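PDB 5A9T: putative dehydrogenase from Amycolatopsis orientalis, which catalyses the NADPH-dependent, stereoselective reduction of imines to amines. Local coordinates for the interface of chains A and B. Sequence-based numbering; all coordinates share one arbitrary frame. Chains: chain A/B, Putative dehydrogenase.

Contacts 1, 2 and 3 all draw on the long helix A:166-193 where it packs against chain B. The C-alpha centres of contacts 1 and 2 are about 8 Å apart, those of contacts 1 and 3 about 6 Å, and those of contacts 2 and 3 about 10 Å. B:Tyr282 belongs to all of them; contacts 1 and 2 also share A:Asn183, and contacts 1 and 3 share A:Met182 and B:Tyr283. Polar, water-linked packing thus gives way to hydrocarbon packing along one two-fold interface, consistent with the intertwined dimers of imine reductases.

Contact 1: the interface of chains A and B. Residues chain A 182-183, 186-187; chain B 282-283, 285, 289.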
# COMPACT_ATOMS: atom_id res chain seq x y z
N MET A 182 -3.36 -4.16 2.30
CA MET A 182 -3.76 -4.44 3.63
C MET A 182 -3.13 -5.75 4.10
O MET A 182 -2.67 -5.81 5.21
CB MET A 182 -5.28 -4.57 3.79
CG MET A 182 -5.78 -4.74 5.16
SD MET A 182 -5.38 -3.25 6.15
CE MET A 182 -5.92 -2.18 5.13
N ASN A 183 -3.10 -6.75 3.24
CA ASN A 183 -2.45 -8.02 3.61
C ASN A 183 -0.97 -7.78 3.92
O ASN A 183 -0.41 -8.41 4.81
CB ASN A 183 -2.70 -9.08 2.54
CG ASN A 183 -4.14 -9.53 2.46
OD1 ASN A 183 -4.51 -10.07 1.37
ND2 ASN A 183 -4.90 -9.24 3.39
N LEU A 186 -0.66 -6.25 7.27
CA LEU A 186 -0.94 -7.19 8.35
C LEU A 186 0.17 -8.21 8.50
O LEU A 186 0.52 -8.58 9.63
CB LEU A 186 -2.29 -7.91 8.07
CG LEU A 186 -3.47 -6.98 8.20
CD1 LEU A 186 -4.73 -7.69 7.71
CD2 LEU A 186 -3.72 -6.38 9.56
N HIS A 187 0.82 -8.63 7.41
CA HIS A 187 1.95 -9.51 7.52
C HIS A 187 3.14 -8.82 8.25
O HIS A 187 3.79 -9.40 9.13
CB HIS A 187 2.43 -10.05 6.14
CG HIS A 187 3.46 -11.08 6.28
ND1 HIS A 187 4.80 -10.89 6.08
CD2 HIS A 187 3.29 -12.35 6.73
CE1 HIS A 187 5.43 -12.03 6.38
NE2 HIS A 187 4.53 -12.89 6.81
N TYR B 282 -12.32 -8.25 8.89
CA TYR B 282 -11.30 -8.62 7.90
C TYR B 282 -9.98 -8.84 8.58
O TYR B 282 -9.21 -9.73 8.30
CB TYR B 282 -11.19 -7.50 6.87
CG TYR B 282 -10.17 -7.86 5.81
CD1 TYR B 282 -8.82 -7.62 5.95
CD2 TYR B 282 -10.60 -8.44 4.61
CE1 TYR B 282 -7.90 -8.03 5.02
CE2 TYR B 282 -9.70 -8.81 3.67
CZ TYR B 282 -8.33 -8.68 3.88
OH TYR B 282 -7.46 -9.07 2.88
N TYR B 283 -9.65 -7.93 9.51
CA TYR B 283 -8.32 -7.82 10.14
C TYR B 283 -7.96 -9.00 10.99
O TYR B 283 -6.80 -9.24 11.25
CB TYR B 283 -8.23 -6.48 10.91
CG TYR B 283 -8.66 -5.35 10.06
CD1 TYR B 283 -7.86 -4.87 9.01
CD2 TYR B 283 -9.95 -4.81 10.16
CE1 TYR B 283 -8.34 -3.91 8.14
CE2 TYR B 283 -10.40 -3.83 9.26
CZ TYR B 283 -9.60 -3.41 8.27
OH TYR B 283 -10.02 -2.44 7.41
N VAL B 285 -7.75 -11.87 10.02
CA VAL B 285 -6.86 -12.74 9.19
C VAL B 285 -5.46 -12.75 9.71
O VAL B 285 -4.75 -13.74 9.62
CB VAL B 285 -6.98 -12.34 7.72
CG1 VAL B 285 -6.25 -11.04 7.44
CG2 VAL B 285 -6.44 -13.43 6.84
N TRP B 289 -1.47 -15.70 11.18
CA TRP B 289 -0.04 -15.47 10.82
C TRP B 289 0.87 -15.20 11.97
O TRP B 289 2.10 -15.25 11.80
CB TRP B 289 0.07 -14.31 9.81
CG TRP B 289 -0.80 -14.43 8.61
CD1 TRP B 289 -1.33 -15.59 8.11
CD2 TRP B 289 -1.24 -13.40 7.77
NE1 TRP B 289 -2.08 -15.31 6.99
CE2 TRP B 289 -2.07 -13.98 6.75
CE3 TRP B 289 -1.05 -12.01 7.73
CZ2 TRP B 289 -2.73 -13.19 5.80
CZ3 TRP B 289 -1.63 -11.29 6.77
CH2 TRP B 289 -2.51 -11.82 5.83
O HOH W 1 -7.30 -11.02 0.94
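A:Leu186 is held between B:Trp289 and B:Val285 in the dimer interface, where the C-terminal 3-10 helix 282-288 and B:Trp289 of one subunit pack on helix 166-193 of the other. Its CB lies 3.7 Å from CZ3 of B:Trp289, at the rim of the indole rather than over its face. From there CG stands anti to the backbone carbonyl carbon (chi1 -70°), and chi2 of 172° extends the chain, sending the methyl CD1 forward to B:Val285 CG1 at 3.7 Å. The same methyl comes more loosely towards CE1 of B:Tyr282. A branched, flexible aliphatic residue suits this place, offering separate carbons to an indole edge and to a beta-branched neighbour. The indole is broad enough to reach A:His187 too, whose CA is 3.9 Å from B:Trp289 CE3.

One turn back along the helix, A:Met182 crosses B:Tyr283 at about a right angle, its polarisable SD meeting the ring edge at CE1, 3.6 Å away. A:Met182 CG also slides past B:Tyr282 CE1.

Polar closure comes from A:Asn183. As modelled, its amide ND2 donates to the phenol OH of B:Tyr282 over 2.6 Å, at the ring edge, with amide and ring planes 9° apart. A water caps the pair, 3.0 Å from A:Asn183 OD1 and 2.8 Å from B:Tyr282 OH.

Contact 2: the interface of chains A and B. Residues chain A 176, 179-180, 183, 261; chain B 261, 265, 268, 282.
B:Asn265 reaches from helix 260-274 to A:Ser180 and A:Asn183 on helix 166-193, and these three residues bury most of the surface here. Its amide nitrogen ND2 donates to the hydroxyl OG of A:Ser180 at 3.1 Å; the bond is nearly straight (169° at H), with OG in the amide plane. ND2 also pairs with a water at 2.8 Å, itself held by the OG and the carbonyl O of A:Ser176. These partners should restrict rotation of the amide. Serine fits because its small side chain lets the helices approach while supplying an acceptor, and CG2 of B:Ile261 packs against the same OG.

A:Asn183 meets B:Asn265 with their amide planes steeply turned, 73° apart. As modelled, the carbonyl oxygens A:Asn183 OD1 and B:Asn265 OD1 are 3.0 Å apart, a clash of two acceptors. The assignment is doubtful: exchanging O and N in A:Asn183 would probably turn it into a hydrogen bond and let the phenol of B:Tyr282 donate instead. The water that caps A:Asn183 and B:Tyr282 is also 2.8 Å from the backbone O of B:Asn265, tying helix 260-274 into the same network.

Beside this network, B:Tyr282 presents CE2 to the ring edge of A:Tyr179, 3.5 Å from CE1. The patch thus joins two helices across the dimer and braces B:Tyr282, one of the residues that line the amine pocket.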
# COMPACT_ATOMS: atom_id res chain seq x y z
N SER A 176 -8.75 -4.03 -5.45
CA SER A 176 -7.78 -5.11 -5.63
C SER A 176 -6.46 -4.63 -4.97
O SER A 176 -5.79 -5.38 -4.21
CB SER A 176 -7.63 -5.44 -7.09
OG SER A 176 -6.78 -6.60 -7.25
N TYR A 179 -6.79 -4.76 -1.09
CA TYR A 179 -6.69 -6.09 -0.42
C TYR A 179 -5.23 -6.50 -0.29
O TYR A 179 -4.74 -6.93 0.77
CB TYR A 179 -7.49 -7.19 -1.12
CG TYR A 179 -8.97 -7.13 -0.88
CD1 TYR A 179 -9.44 -7.45 0.41
CD2 TYR A 179 -9.87 -6.69 -1.85
CE1 TYR A 179 -10.79 -7.36 0.69
CE2 TYR A 179 -11.18 -6.56 -1.58
CZ TYR A 179 -11.64 -6.87 -0.30
OH TYR A 179 -13.01 -6.71 -0.06
N SER A 180 -4.47 -6.32 -1.38
CA SER A 180 -3.03 -6.73 -1.33
C SER A 180 -2.25 -5.85 -0.34
O SER A 180 -1.40 -6.33 0.43
CB SER A 180 -2.44 -6.60 -2.71
OG SER A 180 -2.84 -7.66 -3.53
N ASN A 183 -3.10 -6.75 3.24
CA ASN A 183 -2.45 -8.02 3.61
C ASN A 183 -0.97 -7.78 3.92
O ASN A 183 -0.41 -8.41 4.81
CB ASN A 183 -2.70 -9.08 2.54
CG ASN A 183 -4.14 -9.53 2.46
OD1 ASN A 183 -4.51 -10.07 1.37
ND2 ASN A 183 -4.90 -9.24 3.39
N ILE A 261 2.26 -15.13 2.83
CA ILE A 261 2.29 -13.87 2.05
C ILE A 261 3.63 -13.75 1.23
O ILE A 261 3.60 -13.62 0.02
CB ILE A 261 1.99 -12.65 2.95
CG1 ILE A 261 0.55 -12.65 3.40
CG2 ILE A 261 2.36 -11.34 2.22
CD1 ILE A 261 -0.44 -12.54 2.35
N ILE B 261 -3.57 -12.56 -8.45
CA ILE B 261 -3.50 -11.71 -7.24
C ILE B 261 -4.84 -11.80 -6.41
O ILE B 261 -4.82 -12.15 -5.25
CB ILE B 261 -3.07 -10.27 -7.60
CG1 ILE B 261 -1.63 -10.23 -8.04
CG2 ILE B 261 -3.33 -9.32 -6.41
CD1 ILE B 261 -0.66 -10.62 -7.05
N ASN B 265 -5.56 -13.69 -2.78
CA ASN B 265 -6.16 -12.92 -1.66
C ASN B 265 -7.43 -13.58 -1.21
O ASN B 265 -7.61 -13.63 0.04
CB ASN B 265 -6.40 -11.50 -2.13
CG ASN B 265 -5.14 -10.69 -2.21
OD1 ASN B 265 -4.13 -10.95 -1.50
ND2 ASN B 265 -5.15 -9.64 -3.01
N LEU B 268 -6.44 -16.54 1.13
CA LEU B 268 -6.10 -16.19 2.48
C LEU B 268 -7.38 -16.11 3.30
O LEU B 268 -7.33 -16.59 4.48
CB LEU B 268 -5.35 -14.87 2.76
CG LEU B 268 -3.95 -14.78 2.11
CD1 LEU B 268 -3.42 -13.34 1.92
CD2 LEU B 268 -2.95 -15.63 2.92
N TYR B 282 -12.32 -8.25 8.89
CA TYR B 282 -11.30 -8.62 7.90
C TYR B 282 -9.98 -8.84 8.58
O TYR B 282 -9.21 -9.73 8.30
CB TYR B 282 -11.19 -7.50 6.87
CG TYR B 282 -10.17 -7.86 5.81
CD1 TYR B 282 -8.82 -7.62 5.95
CD2 TYR B 282 -10.60 -8.44 4.61
CE1 TYR B 282 -7.90 -8.03 5.02
CE2 TYR B 282 -9.70 -8.81 3.67
CZ TYR B 282 -8.33 -8.68 3.88
OH TYR B 282 -7.46 -9.07 2.88
O HOH W 2 -6.65 -8.19 -4.85
O HOH W 3 -7.30 -11.02 0.94

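Contact 3: the interface of chains A and B. Residues chain A 182, 185, 207; chain B 219, 282-283.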
# COMPACT_ATOMS: atom_id res chain seq x y z
N MET A 182 -3.36 -4.16 2.30
CA MET A 182 -3.76 -4.44 3.63
C MET A 182 -3.13 -5.75 4.10
O MET A 182 -2.67 -5.81 5.21
CB MET A 182 -5.28 -4.57 3.79
CG MET A 182 -5.78 -4.74 5.16
SD MET A 182 -5.38 -3.25 6.15
CE MET A 182 -5.92 -2.18 5.13
N PHE A 185 0.41 -4.99 4.95
CA PHE A 185 0.51 -4.38 6.25
C PHE A 185 0.34 -5.38 7.39
O PHE A 185 1.06 -5.32 8.38
CB PHE A 185 -0.47 -3.20 6.41
CG PHE A 185 -0.55 -2.73 7.80
CD1 PHE A 185 0.43 -1.83 8.30
CD2 PHE A 185 -1.50 -3.18 8.68
CE1 PHE A 185 0.44 -1.48 9.63
CE2 PHE A 185 -1.50 -2.78 10.00
CZ PHE A 185 -0.52 -1.99 10.50
N VAL A 207 2.73 3.61 8.18
CA VAL A 207 1.73 4.41 7.48
C VAL A 207 2.07 5.85 7.41
O VAL A 207 1.92 6.44 6.33
CB VAL A 207 0.32 4.20 8.17
CG1 VAL A 207 -0.65 5.10 7.47
CG2 VAL A 207 -0.02 2.76 8.04
N ILE B 219 -6.03 1.86 7.91
CA ILE B 219 -5.09 1.16 8.77
C ILE B 219 -4.93 1.87 10.16
O ILE B 219 -5.00 1.24 11.17
CB ILE B 219 -3.74 1.04 8.10
CG1 ILE B 219 -3.85 0.02 6.97
CG2 ILE B 219 -2.71 0.53 9.12
CD1 ILE B 219 -2.66 0.01 6.04
N TYR B 282 -12.32 -8.25 8.89
CA TYR B 282 -11.30 -8.62 7.90
C TYR B 282 -9.98 -8.84 8.58
O TYR B 282 -9.21 -9.73 8.30
CB TYR B 282 -11.19 -7.50 6.87
CG TYR B 282 -10.17 -7.86 5.81
CD1 TYR B 282 -8.82 -7.62 5.95
CD2 TYR B 282 -10.60 -8.44 4.61
CE1 TYR B 282 -7.90 -8.03 5.02
CE2 TYR B 282 -9.70 -8.81 3.67
CZ TYR B 282 -8.33 -8.68 3.88
OH TYR B 282 -7.46 -9.07 2.88
N TYR B 283 -9.65 -7.93 9.51
CA TYR B 283 -8.32 -7.82 10.14
C TYR B 283 -7.96 -9.00 10.99
O TYR B 283 -6.80 -9.24 11.25
CB TYR B 283 -8.23 -6.48 10.91
CG TYR B 283 -8.66 -5.35 10.06
CD1 TYR B 283 -7.86 -4.87 9.01
CD2 TYR B 283 -9.95 -4.81 10.16
CE1 TYR B 283 -8.34 -3.91 8.14
CE2 TYR B 283 -10.40 -3.83 9.26
CZ TYR B 283 -9.60 -3.41 8.27
OH TYR B 283 -10.02 -2.44 7.41
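Bends at chi2 (64°) and chi3 (49°) fold A:Met182 back so that its sulfur and terminal methyl meet B:Ile219, whose own chain is extended at chi2 (169°) and runs past the methionine in the opposite direction. A:Met182 CE touches CG1 of B:Ile219 at 3.5 Å, and SD lies 3.7 Å from the same carbon. Methionine suits this position because its unbranched, flexible chain can bend to lie alongside an isoleucine while the sulfur still reaches the edge of B:Tyr283.

The two branches of B:Ile219 divide the work. CG2 sits over the centre of the A:Phe185 ring, 3.6 Å from the centroid, a CH-pi contact that uses the flat face of the phenylalanine. CD1, at the end of the longer branch, reaches the root of that ring, 3.9 Å from A:Phe185 CG. From helix 199-228 of chain A, A:Val207 closes on the same isoleucine: its CG2 is 3.7 Å from CG2 of B:Ile219, the two side chains meeting at a slant.

With 62 Å² buried, B:Ile219 is the apolar peg of the patch. It ties helix 199-228 of one subunit to two helices of the other, probably helping to stabilise the dimer next to the amine-pocket residue B:Tyr283.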